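Probable enoyl-CoA hydratase/isomerase (PDB 7BOR) binds coenzyme A and is a crotonase-family protein that probably acts as a delta(3)-delta(2)-enoyl-CoA isomerase. Local coordinates at residues A58-G63 against G101-I106. Residues are numbered along the deposited sequence; the frame is centred on the assembly and turned at random.
With COA (coenzyme A), chain C.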
ATOM      1  N   ALA A  58      -0.191  -3.036 -16.029  1.00 36.43           N
ATOM      2  CA  ALA A  58       1.162  -3.569 -16.034  1.00 34.31           C
ATOM      3  C   ALA A  58       1.972  -3.322 -14.766  1.00 35.15           C
ATOM      4  O   ALA A  58       2.990  -3.992 -14.567  1.00 36.96           O
ATOM      5  CB  ALA A  58       1.953  -2.965 -17.200  1.00 38.79           C
ATOM      6  N   CYS A  59       1.599  -2.362 -13.940  1.00 34.87           N
ATOM      7  CA  CYS A  59       2.502  -1.957 -12.862  1.00 36.15           C
ATOM      8  C   CYS A  59       1.676  -1.420 -11.714  1.00 33.01           C
ATOM      9  O   CYS A  59       0.728  -0.668 -11.932  1.00 33.91           O
ATOM     10  CB  CYS A  59       3.532  -0.895 -13.336  1.00 38.10           C
ATOM     11  SG  CYS A  59       4.782  -0.365 -12.050  1.00 43.02           S
ATOM     12  N   PHE A  60       2.009  -1.831 -10.491  1.00 30.31           N
ATOM     13  CA  PHE A  60       1.321  -1.241  -9.346  1.00 31.28           C
ATOM     14  C   PHE A  60       2.157  -0.048  -8.811  1.00 34.37           C
ATOM     15  O   PHE A  60       1.881   1.101  -9.179  1.00 33.89           O
ATOM     16  CB  PHE A  60       1.037  -2.309  -8.283  1.00 26.85           C
ATOM     17  CG  PHE A  60       0.152  -1.830  -7.153  1.00 29.83           C
ATOM     18  CD1 PHE A  60      -1.158  -1.426  -7.381  1.00 28.05           C
ATOM     19  CD2 PHE A  60       0.627  -1.792  -5.839  1.00 27.29           C
ATOM     20  CE1 PHE A  60      -1.953  -0.982  -6.318  1.00 25.12           C
ATOM     21  CE2 PHE A  60      -0.175  -1.355  -4.781  1.00 24.42           C
ATOM     22  CZ  PHE A  60      -1.460  -0.950  -5.012  1.00 28.67           C
ATOM     23  N   THR A  61       3.216  -0.286  -8.025  1.00 33.69           N
ATOM     24  CA  THR A  61       4.167   0.792  -7.702  1.00 33.43           C
ATOM     25  C   THR A  61       5.486   0.200  -7.222  1.00 35.72           C
ATOM     26  O   THR A  61       5.493  -0.772  -6.464  1.00 32.24           O
ATOM     27  CB  THR A  61       3.609   1.743  -6.623  1.00 35.76           C
ATOM     28  OG1 THR A  61       4.576   2.761  -6.280  1.00 35.72           O
ATOM     29  CG2 THR A  61       3.278   0.980  -5.350  1.00 33.40           C
ATOM     30  N   SER A  62       6.593   0.797  -7.641  1.00 35.03           N
ATOM     31  CA  SER A  62       7.899   0.400  -7.115  1.00 37.92           C
ATOM     32  C   SER A  62       8.161   0.989  -5.734  1.00 34.32           C
ATOM     33  O   SER A  62       9.265   0.834  -5.194  1.00 34.06           O
ATOM     34  CB  SER A  62       9.028   0.777  -8.096  1.00 38.76           C
ATOM     35  OG  SER A  62       8.990   2.136  -8.527  1.00 37.19           O
ATOM     36  N   GLY A  63       7.155   1.610  -5.122  1.00 30.33           N
ATOM     37  CA  GLY A  63       7.306   2.109  -3.782  1.00 34.87           C
ATOM     38  C   GLY A  63       7.805   3.539  -3.807  1.00 39.73           C
ATOM     39  O   GLY A  63       7.775   4.250  -4.836  1.00 36.97           O
ATOM     40  N   GLY A 101       2.163  -6.388 -11.908  1.00 30.23           N
ATOM     41  CA  GLY A 101       3.558  -6.056 -12.015  1.00 35.19           C
ATOM     42  C   GLY A 101       4.205  -5.871 -10.655  1.00 32.69           C
ATOM     43  O   GLY A 101       3.919  -6.608  -9.722  1.00 27.97           O
ATOM     44  N   PRO A 102       5.139  -4.933 -10.535  1.00 34.18           N
ATOM     45  CA  PRO A 102       5.811  -4.743  -9.237  1.00 28.43           C
ATOM     46  C   PRO A 102       4.911  -4.049  -8.241  1.00 26.74           C
ATOM     47  O   PRO A 102       4.107  -3.177  -8.581  1.00 24.40           O
ATOM     48  CB  PRO A 102       7.040  -3.902  -9.576  1.00 34.94           C
ATOM     49  CG  PRO A 102       6.695  -3.201 -10.841  1.00 39.10           C
ATOM     50  CD  PRO A 102       5.759  -4.132 -11.609  1.00 34.89           C
ATOM     51  N   ALA A 103       5.052  -4.484  -6.987  1.00 27.46           N
ATOM     52  CA  ALA A 103       4.456  -3.900  -5.799  1.00 24.90           C
ATOM     53  C   ALA A 103       5.552  -3.998  -4.733  1.00 28.04           C
ATOM     54  O   ALA A 103       5.697  -5.043  -4.081  1.00 26.88           O
ATOM     55  CB  ALA A 103       3.198  -4.615  -5.357  1.00 23.64           C
ATOM     56  N   VAL A 104       6.335  -2.916  -4.570  1.00 27.70           N
ATOM     57  CA  VAL A 104       7.576  -2.965  -3.799  1.00 23.96           C
ATOM     58  C   VAL A 104       7.502  -2.015  -2.617  1.00 29.08           C
ATOM     59  O   VAL A 104       7.011  -0.889  -2.733  1.00 28.19           O
ATOM     60  CB  VAL A 104       8.770  -2.612  -4.676  1.00 30.23           C
ATOM     61  CG1 VAL A 104      10.081  -2.779  -3.873  1.00 30.82           C
ATOM     62  CG2 VAL A 104       8.762  -3.514  -5.883  1.00 26.12           C
ATOM     63  N   GLY A 105       8.010  -2.461  -1.488  1.00 25.13           N
ATOM     64  CA  GLY A 105       8.076  -1.552  -0.350  1.00 25.63           C
ATOM     65  C   GLY A 105       6.666  -1.243   0.100  1.00 27.43           C
ATOM     66  O   GLY A 105       5.877  -2.155   0.368  1.00 26.48           O
ATOM     67  N   ILE A 106       6.324   0.046   0.187  1.00 26.35           N
ATOM     68  CA  ILE A 106       4.957   0.436   0.523  1.00 27.91           C
ATOM     69  C   ILE A 106       3.972  -0.042  -0.539  1.00 26.34           C
ATOM     70  O   ILE A 106       2.751  -0.054  -0.291  1.00 29.19           O
ATOM     71  CB  ILE A 106       4.884   1.973   0.743  1.00 27.14           C
ATOM     72  CG1 ILE A 106       3.557   2.363   1.423  1.00 31.65           C
ATOM     73  CG2 ILE A 106       5.108   2.712  -0.563  1.00 28.70           C
ATOM     74  CD1 ILE A 106       3.587   3.705   2.168  1.00 31.71           C
TER
HETATM   75  N1A COA C 301      12.507   5.490  -7.074  1.00 39.74           N
HETATM   76  C2A COA C 301      13.071   6.296  -8.017  1.00 46.38           C
HETATM   77  N3A COA C 301      13.179   5.901  -9.321  1.00 42.56           N
HETATM   78  C4A COA C 301      12.686   4.691  -9.633  1.00 50.01           C
HETATM   79  C5A COA C 301      12.120   3.878  -8.717  1.00 47.55           C
HETATM   80  C6A COA C 301      12.035   4.292  -7.404  1.00 40.25           C
HETATM   81  N6A COA C 301      11.442   3.551  -6.281  1.00 38.35           N
HETATM   82  N7A COA C 301      11.727   2.724  -9.326  1.00 46.91           N
HETATM   83  C8A COA C 301      12.051   2.801 -10.635  1.00 52.42           C
HETATM   84  N9A COA C 301      12.634   3.988 -10.763  1.00 50.98           N
HETATM   85  C1B COA C 301      13.066   4.411 -12.111  1.00 54.33           C
HETATM   86  C2B COA C 301      14.518   3.859 -12.552  1.00 56.91           C
HETATM   87  O2B COA C 301      15.545   4.630 -11.809  1.00 53.67           O
HETATM   88  C3B COA C 301      14.454   4.080 -13.835  1.00 58.38           C
HETATM   89  O3B COA C 301      14.645   5.526 -14.131  1.00 60.63           O
HETATM   90  P3B COA C 301      15.144   6.058 -15.582  1.00 68.58           P
HETATM   91  O7A COA C 301      14.482   5.291 -16.709  1.00 68.59           O
HETATM   92  O8A COA C 301      16.638   5.883 -15.622  1.00 60.32           O
HETATM   93  O9A COA C 301      14.737   7.498 -15.685  1.00 66.88           O
HETATM   94  C4B COA C 301      13.005   3.771 -14.285  1.00 53.87           C
HETATM   95  O4B COA C 301      12.177   4.065 -13.016  1.00 56.24           O
HETATM   96  C5B COA C 301      12.787   2.437 -14.702  1.00 53.87           C
HETATM   97  O5B COA C 301      13.011   1.658 -13.572  1.00 53.17           O
HETATM   98  P1A COA C 301      13.858   0.269 -13.732  1.00 56.63           P
HETATM   99  O1A COA C 301      14.410  -0.210 -12.405  1.00 55.96           O
HETATM  100  O2A COA C 301      14.996   0.362 -14.724  1.00 58.78           O
HETATM  101  O3A COA C 301      12.757  -0.792 -14.348  1.00 57.37           O
HETATM  102  P2A COA C 301      12.939  -2.383 -13.951  1.00 55.48           P
HETATM  103  O4A COA C 301      11.926  -3.166 -14.782  1.00 51.06           O
HETATM  104  O5A COA C 301      14.379  -2.692 -14.229  1.00 54.72           O
HETATM  105  O6A COA C 301      12.728  -2.624 -12.320  1.00 46.27           O
HETATM  106  CBP COA C 301      11.617  -2.576 -10.196  1.00 47.46           C
HETATM  107  CCP COA C 301      11.409  -2.547 -11.754  1.00 49.84           C
HETATM  108  CDP COA C 301      10.319  -2.046  -9.489  1.00 40.58           C
HETATM  109  CEP COA C 301      11.913  -4.020  -9.718  1.00 42.18           C
HETATM  110  CAP COA C 301      12.868  -1.666  -9.979  1.00 46.66           C
HETATM  111  OAP COA C 301      12.596  -0.439 -10.585  1.00 44.37           O
HETATM  112  C9P COA C 301      13.163  -1.390  -8.505  1.00 50.46           C
HETATM  113  O9P COA C 301      13.651  -2.211  -7.786  1.00 50.98           O
HETATM  114  N8P COA C 301      12.829  -0.026  -8.040  1.00 47.67           N
HETATM  115  C7P COA C 301      13.042   0.389  -6.652  1.00 46.83           C
HETATM  116  C6P COA C 301      12.218  -0.496  -5.669  1.00 41.58           C
HETATM  117  C5P COA C 301      12.517   0.074  -4.245  1.00 40.81           C
HETATM  118  O5P COA C 301      13.540  -0.121  -3.687  1.00 38.19           O
HETATM  119  N4P COA C 301      11.475   0.861  -3.610  1.00 39.72           N
HETATM  120  C3P COA C 301      11.722   1.452  -2.319  1.00 44.58           C
HETATM  121  C2P COA C 301      11.556   0.428  -1.227  1.00 43.39           C
HETATM  122  S1P COA C 301      11.871   1.368   0.285  1.00 57.94           S
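Val-104 and Thr-61 join the backbones of strand 102-104 and loop 58-63: Val-104 N donates to Thr-61 O over 3.0 Å, with 158° at the hydrogen. The two segments run in nearly the same direction, and Thr-61 and Ala-103 make a single bridge between them. Pro-102 O receives two amides from the loop, Phe-60 N at 3.1 Å in the carbonyl plane and, more weakly, Thr-61 N. On its other edge, strand 102-104 pairs with strand 124-126.

From CB outward, Val-104 meets first the loop and then the ligand. Its CB sits 3.5 Å from Ser-62 O. With CG1 anti to the backbone N (chi1 -176°), that methyl reaches the pantetheine arm of coenzyme A, 3.6 Å from C6P. CG2, on the other branch, lies 4.2 Å from Ser-62 CA and about as far from the ligand methyl CDP. Val-104 thus touches loop and ligand at once. Beside it, Ser-62 O accepts from N4P of coenzyme A at 2.7 Å, an almost straight bond (162°), while Ser-62 OG is held by Lys-24 O. Further back, Cys-59 SG rests 3.6 Å from Pro-102 CG, and Phe-60 CD2 packs against Ala-103 CB at 3.8 Å. Thr-61 OG1 accepts from Gly-63 N in an ST turn and also bonds Asn-25 O; two bonds hold this hydroxyl shortly before Asn-64.

Gly-105 caps the helix that begins at Ile-106. In relatives of the crotonase fold, amides at positions matching Asn-64 and Ile-106 form the oxyanion hole for the thioester carbonyl. Here the backbone bonds keep the chain leading to Asn-64 beside the helix start at Ile-106, as such a site would require, and the carbonyl of Ser-62 holds the pantetheine amide, an arrangement that would bring the thiol end near the presumed oxyanion hole.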